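Foldase protein PrsA (Streptococcus pneumoniae, PDB 5TVL) probably assists the folding of secreted proteins outside the cell membrane, as a lipoprotein with peptidyl-prolyl cis-trans isomerase activity. Local coordinates at residues L48-V53 against I86-L91; A95-A100 against F244-I248. The contacts are given in a common frame with arbitrary orientation. Residue numbers count along the deposited sequence, not the author numbering.

In the fold
Both contacts use helix 79-102, and their centres are about 16 Å apart. Interaction 1 sets the earlier part of this helix against the start of helix 50-64, closing an excursion of 32 residues that is mostly helical and contains no strand. Interaction 2 brings in helix 242-255 from near the C-terminus, across 143 intervening residues that include the four-stranded antiparallel sheet of the PpiC-type (parvulin) isomerase fold. The helix thus links a local helical excursion to a long-range closure between N- and C-terminal parts of the chain. Neither contact includes a strand of that sheet; both belong to the helical framework that accompanies the isomerase fold in PrsA.

Interaction 1 of 2, residues L48-V53 against I86-L91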
loop_
_atom_site.group_PDB
_atom_site.type_symbol
_atom_site.label_atom_id
_atom_site.label_comp_id
_atom_site.label_asym_id
_atom_site.label_seq_id
_atom_site.Cartn_x
_atom_site.Cartn_y
_atom_site.Cartn_z
ATOM N N LEU A 48 -11.945 8.734 -22.842
ATOM C CA LEU A 48 -11.256 9.689 -21.977
ATOM C C LEU A 48 -11.334 11.109 -22.524
ATOM O O LEU A 48 -10.957 11.364 -23.672
ATOM C CB LEU A 48 -9.792 9.274 -21.793
ATOM C CG LEU A 48 -8.935 10.086 -20.816
ATOM C CD1 LEU A 48 -9.602 10.256 -19.456
ATOM C CD2 LEU A 48 -7.581 9.417 -20.666
ATOM N N ASP A 49 -11.816 12.020 -21.681
ATOM C CA ASP A 49 -11.914 13.440 -22.005
ATOM C C ASP A 49 -10.564 14.120 -21.762
ATOM O O ASP A 49 -9.841 13.758 -20.830
ATOM C CB ASP A 49 -13.001 14.083 -21.128
ATOM C CG ASP A 49 -13.386 15.488 -21.576
ATOM O OD1 ASP A 49 -13.207 15.832 -22.765
ATOM O OD2 ASP A 49 -13.879 16.254 -20.722
ATOM N N ASP A 50 -10.230 15.102 -22.599
ATOM C CA ASP A 50 -8.972 15.857 -22.455
ATOM C C ASP A 50 -8.946 16.839 -21.274
ATOM O O ASP A 50 -7.868 17.281 -20.882
ATOM C CB ASP A 50 -8.637 16.608 -23.752
ATOM C CG ASP A 50 -8.187 15.679 -24.859
ATOM O OD1 ASP A 50 -7.144 15.010 -24.691
ATOM O OD2 ASP A 50 -8.874 15.620 -25.899
ATOM N N LYS A 51 -10.111 17.185 -20.726
ATOM C CA LYS A 51 -10.204 18.096 -19.577
ATOM C C LYS A 51 -9.528 17.538 -18.319
ATOM O O LYS A 51 -8.827 18.269 -17.623
ATOM C CB LYS A 51 -11.673 18.439 -19.277
ATOM C CG LYS A 51 -11.868 19.530 -18.230
ATOM C CD LYS A 51 -13.294 20.063 -18.238
ATOM C CE LYS A 51 -13.533 21.055 -17.110
ATOM N NZ LYS A 51 -12.698 22.282 -17.235
ATOM N N GLU A 52 -9.746 16.254 -18.038
ATOM C CA GLU A 52 -9.142 15.591 -16.869
ATOM C C GLU A 52 -7.614 15.486 -16.968
ATOM O O GLU A 52 -6.911 15.587 -15.960
ATOM C CB GLU A 52 -9.745 14.196 -16.674
ATOM C CG GLU A 52 -11.213 14.209 -16.275
ATOM C CD GLU A 52 -11.856 12.840 -16.369
ATOM O OE1 GLU A 52 -11.951 12.303 -17.494
ATOM O OE2 GLU A 52 -12.276 12.306 -15.323
ATOM N N VAL A 53 -7.111 15.287 -18.185
ATOM C CA VAL A 53 -5.670 15.255 -18.442
ATOM C C VAL A 53 -5.076 16.653 -18.253
ATOM O O VAL A 53 -3.996 16.793 -17.679
ATOM C CB VAL A 53 -5.349 14.702 -19.855
ATOM C CG1 VAL A 53 -3.855 14.797 -20.162
ATOM C CG2 VAL A 53 -5.831 13.257 -19.983
ATOM N N ILE A 86 0.460 10.853 -18.928
ATOM C CA ILE A 86 -0.665 10.987 -17.991
ATOM C C ILE A 86 -1.930 10.378 -18.603
ATOM O O ILE A 86 -2.644 9.626 -17.940
ATOM C CB ILE A 86 -0.935 12.463 -17.611
ATOM C CG1 ILE A 86 0.239 13.036 -16.803
ATOM C CG2 ILE A 86 -2.224 12.593 -16.796
ATOM C CD1 ILE A 86 0.275 14.552 -16.760
ATOM N N ARG A 87 -2.195 10.724 -19.861
ATOM C CA ARG A 87 -3.300 10.147 -20.634
ATOM C C ARG A 87 -3.248 8.610 -20.676
ATOM O O ARG A 87 -4.262 7.952 -20.446
ATOM C CB ARG A 87 -3.301 10.723 -22.056
ATOM C CG ARG A 87 -4.429 10.226 -22.935
ATOM C CD ARG A 87 -4.572 11.056 -24.194
ATOM N NE ARG A 87 -5.705 10.590 -24.994
ATOM C CZ ARG A 87 -6.990 10.855 -24.748
ATOM N NH1 ARG A 87 -7.363 11.613 -23.713
ATOM N NH2 ARG A 87 -7.922 10.359 -25.558
ATOM N N THR A 88 -2.068 8.054 -20.952
ATOM C CA THR A 88 -1.872 6.597 -20.983
ATOM C C THR A 88 -2.183 5.954 -19.623
ATOM O O THR A 88 -2.884 4.941 -19.558
ATOM C CB THR A 88 -0.429 6.237 -21.398
ATOM O OG1 THR A 88 -0.098 6.902 -22.627
ATOM C CG2 THR A 88 -0.265 4.726 -21.574
ATOM N N SER A 89 -1.658 6.555 -18.553
ATOM C CA SER A 89 -1.933 6.127 -17.175
ATOM C C SER A 89 -3.433 6.096 -16.877
ATOM O O SER A 89 -3.939 5.131 -16.296
ATOM C CB SER A 89 -1.225 7.050 -16.173
ATOM O OG SER A 89 -1.788 6.932 -14.875
ATOM N N LYS A 90 -4.128 7.159 -17.274
ATOM C CA LYS A 90 -5.574 7.241 -17.098
ATOM C C LYS A 90 -6.318 6.181 -17.908
ATOM O O LYS A 90 -7.297 5.628 -17.427
ATOM C CB LYS A 90 -6.093 8.643 -17.430
ATOM C CG LYS A 90 -5.765 9.671 -16.360
ATOM C CD LYS A 90 -6.479 10.986 -16.615
ATOM C CE LYS A 90 -5.910 12.110 -15.763
ATOM N NZ LYS A 90 -6.061 11.876 -14.298
ATOM N N LEU A 91 -5.851 5.895 -19.123
ATOM C CA LEU A 91 -6.442 4.829 -19.950
ATOM C C LEU A 91 -6.188 3.420 -19.398
ATOM O O LEU A 91 -7.002 2.525 -19.608
ATOM C CB LEU A 91 -5.950 4.924 -21.406
ATOM C CG LEU A 91 -6.399 6.163 -22.196
ATOM C CD1 LEU A 91 -5.695 6.232 -23.545
ATOM C CD2 LEU A 91 -7.909 6.195 -22.371
#
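Leu-48, in the loop just ahead of helix 50-64, points its side chain at helix 79-102 and is the residue most covered by this contact. Its CD2 lies 3.6 Å from Lys-90 CB and its CB 3.7 Å from Leu-91 CD2, while Leu-48 CG approaches Arg-87 NH1 to 3.6 Å. The carbonyl Leu-48 O also sits 3.6 Å from Arg-87 NH1, near the guanidinium plane, but the two form no hydrogen bond. Asp-50 adds a long salt bridge, with OD1 3.5 Å from Arg-87 NH1; the oxygen lies well out of the guanidinium plane, so only the charges pair. On its NE side, Arg-87 forms a second salt bridge with Glu-41 of helix 25-44.

The two segments run in opposite directions, Leu-48 facing Leu-91 and Val-53 facing Arg-87, so a loop and a first helical turn pack along one side of helix 79-102. Ile-86, Arg-87, Lys-90 and Leu-91, spaced i, i+1, i+4, i+5, supply that side. They close a mostly helical excursion, apart from the PpiC sheet.

At Glu-52 it is the backbone that meets the partner: Glu-52 O is 3.6 Å from Lys-90 CE, and the Lys-90 amino group continues to a hydrogen bond with Thr-56. Val-53, buried and 6.0 Å from Arg-87 between CA atoms, lays CG2 4.1 Å from both Arg-87 CB and Lys-90 CD, and sets CG1 4.3 Å from Ile-86 CG2.

Interaction 2 of 2, residues A95-A100 against F244-I248; sequences AVKKVA and FVQSI
Two regular alpha-helical segments, 95-100 of helix 79-102 and 244-248 of helix 242-255, cross almost at right angles: the segment axes have a signed crossing angle of +98° and pass within 10.0 Å of each other. The nearest CA pair is Val-96 and Val-245, 6.3 Å apart. This is a compact, near-orthogonal helix-helix packing of apolar side chains, with no hydrogen bond across it, and it joins helix 242-255, near the C-terminus, to a helix that precedes the isomerase sheet.

Val-96 occupies the middle. In its t rotamer (chi1 170°) it directs CG1 to Phe-244 CD2 at 3.7 Å, meeting the edge of the ring, and places CG2 4.0 Å from both Val-245 CG2 and Ile-248 CG1; Val-245 is likewise t. Phe-244, with chi1 -168° and chi2 66°, points its ring across at the partner helix, so that CE2 comes 4.1 Å from Ala-100 CB and CZ 4.2 Å from Val-99 CG1. Ile-248 takes the mm rotamer (chi1 -61°, chi2 -55°), which brings CD1 to 3.5 Å from CG1 of Val-99, itself t, while Ile-248 CG2 lies 4.4 Å from Ala-95 CB. Ser-247, at chi1 76°, turns OG back onto its own helix and donates a 2.6 Å hydrogen bond to Phe-244 O.

Ala-95 also touches Phe-40 and Tyr-44 of helix 25-44, and Ala-100 touches Leu-235 and Lys-238 of helix 227-239. Lys-238 also makes a cation-pi contact with Phe-244, which packs in addition on Thr-243 of a second subunit. Helices 25-44 and 227-239 thus also pack against helix 79-102 at this crossing.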
loop_
_atom_site.group_PDB
_atom_site.type_symbol
_atom_site.label_atom_id
_atom_site.label_comp_id
_atom_site.label_asym_id
_atom_site.label_seq_id
_atom_site.Cartn_x
_atom_site.Cartn_y
_atom_site.Cartn_z
ATOM N N ALA A 95 -9.150 1.006 -17.817
ATOM C CA ALA A 95 -9.272 -0.399 -18.229
ATOM C C ALA A 95 -9.255 -1.381 -17.046
ATOM O O ALA A 95 -9.982 -2.377 -17.055
ATOM C CB ALA A 95 -8.172 -0.758 -19.216
ATOM N N VAL A 96 -8.424 -1.096 -16.043
ATOM C CA VAL A 96 -8.309 -1.937 -14.836
ATOM C C VAL A 96 -9.590 -1.894 -13.981
ATOM O O VAL A 96 -9.957 -2.901 -13.363
ATOM C CB VAL A 96 -7.051 -1.553 -14.001
ATOM C CG1 VAL A 96 -7.031 -2.238 -12.639
ATOM C CG2 VAL A 96 -5.775 -1.899 -14.769
ATOM N N LYS A 97 -10.265 -0.746 -13.955
ATOM C CA LYS A 97 -11.552 -0.617 -13.254
ATOM C C LYS A 97 -12.651 -1.477 -13.892
ATOM O O LYS A 97 -13.463 -2.050 -13.174
ATOM C CB LYS A 97 -11.994 0.850 -13.197
ATOM C CG LYS A 97 -13.146 1.149 -12.243
ATOM C CD LYS A 97 -13.557 2.614 -12.341
ATOM C CE LYS A 97 -14.787 2.941 -11.508
ATOM N NZ LYS A 97 -14.473 3.134 -10.069
ATOM N N LYS A 98 -12.674 -1.567 -15.224
ATOM C CA LYS A 98 -13.674 -2.385 -15.942
ATOM C C LYS A 98 -13.549 -3.879 -15.655
ATOM O O LYS A 98 -14.557 -4.549 -15.403
ATOM C CB LYS A 98 -13.580 -2.188 -17.460
ATOM C CG LYS A 98 -14.074 -0.846 -17.957
ATOM C CD LYS A 98 -14.289 -0.882 -19.459
ATOM C CE LYS A 98 -14.696 0.478 -20.001
ATOM N NZ LYS A 98 -14.904 0.448 -21.477
ATOM N N VAL A 99 -12.321 -4.397 -15.720
ATOM C CA VAL A 99 -12.075 -5.829 -15.513
ATOM C C VAL A 99 -12.283 -6.198 -14.037
ATOM O O VAL A 99 -12.800 -7.278 -13.736
ATOM C CB VAL A 99 -10.674 -6.263 -16.022
ATOM C CG1 VAL A 99 -10.418 -7.742 -15.738
ATOM C CG2 VAL A 99 -10.543 -5.994 -17.517
ATOM N N ALA A 100 -11.898 -5.299 -13.130
ATOM C CA ALA A 100 -12.157 -5.478 -11.697
ATOM C C ALA A 100 -13.658 -5.527 -11.402
ATOM O O ALA A 100 -14.104 -6.377 -10.637
ATOM C CB ALA A 100 -11.495 -4.368 -10.892
ATOM N N PHE A 244 -1.931 -7.027 -10.662
ATOM C CA PHE A 244 -3.197 -6.981 -11.395
ATOM C C PHE A 244 -3.119 -6.054 -12.609
ATOM O O PHE A 244 -3.508 -6.441 -13.708
ATOM C CB PHE A 244 -4.346 -6.549 -10.474
ATOM C CG PHE A 244 -5.709 -6.752 -11.075
ATOM C CD1 PHE A 244 -6.176 -8.037 -11.342
ATOM C CD2 PHE A 244 -6.527 -5.666 -11.380
ATOM C CE1 PHE A 244 -7.429 -8.238 -11.901
ATOM C CE2 PHE A 244 -7.782 -5.863 -11.941
ATOM C CZ PHE A 244 -8.232 -7.150 -12.200
ATOM N N VAL A 245 -2.593 -4.846 -12.405
ATOM C CA VAL A 245 -2.465 -3.841 -13.475
ATOM C C VAL A 245 -1.587 -4.385 -14.606
ATOM O O VAL A 245 -1.941 -4.264 -15.782
ATOM C CB VAL A 245 -1.890 -2.496 -12.940
ATOM C CG1 VAL A 245 -1.576 -1.523 -14.075
ATOM C CG2 VAL A 245 -2.860 -1.842 -11.960
ATOM N N GLN A 246 -0.457 -4.986 -14.232
ATOM C CA GLN A 246 0.465 -5.624 -15.181
ATOM C C GLN A 246 -0.197 -6.739 -15.988
ATOM O O GLN A 246 0.078 -6.879 -17.182
ATOM C CB GLN A 246 1.695 -6.188 -14.453
ATOM C CG GLN A 246 2.649 -5.127 -13.916
ATOM C CD GLN A 246 3.518 -4.505 -14.992
ATOM O OE1 GLN A 246 4.198 -5.212 -15.735
ATOM N NE2 GLN A 246 3.512 -3.175 -15.074
ATOM N N SER A 247 -1.057 -7.528 -15.339
ATOM C CA SER A 247 -1.780 -8.609 -16.024
ATOM C C SER A 247 -2.766 -8.057 -17.063
ATOM O O SER A 247 -2.874 -8.609 -18.156
ATOM C CB SER A 247 -2.491 -9.541 -15.027
ATOM O OG SER A 247 -3.669 -8.954 -14.494
ATOM N N ILE A 248 -3.456 -6.963 -16.722
ATOM C CA ILE A 248 -4.378 -6.293 -17.654
ATOM C C ILE A 248 -3.603 -5.723 -18.847
ATOM O O ILE A 248 -4.013 -5.902 -19.994
ATOM C CB ILE A 248 -5.208 -5.168 -16.970
ATOM C CG1 ILE A 248 -6.077 -5.722 -15.826
ATOM C CG2 ILE A 248 -6.090 -4.440 -17.981
ATOM C CD1 ILE A 248 -7.016 -6.854 -16.201
#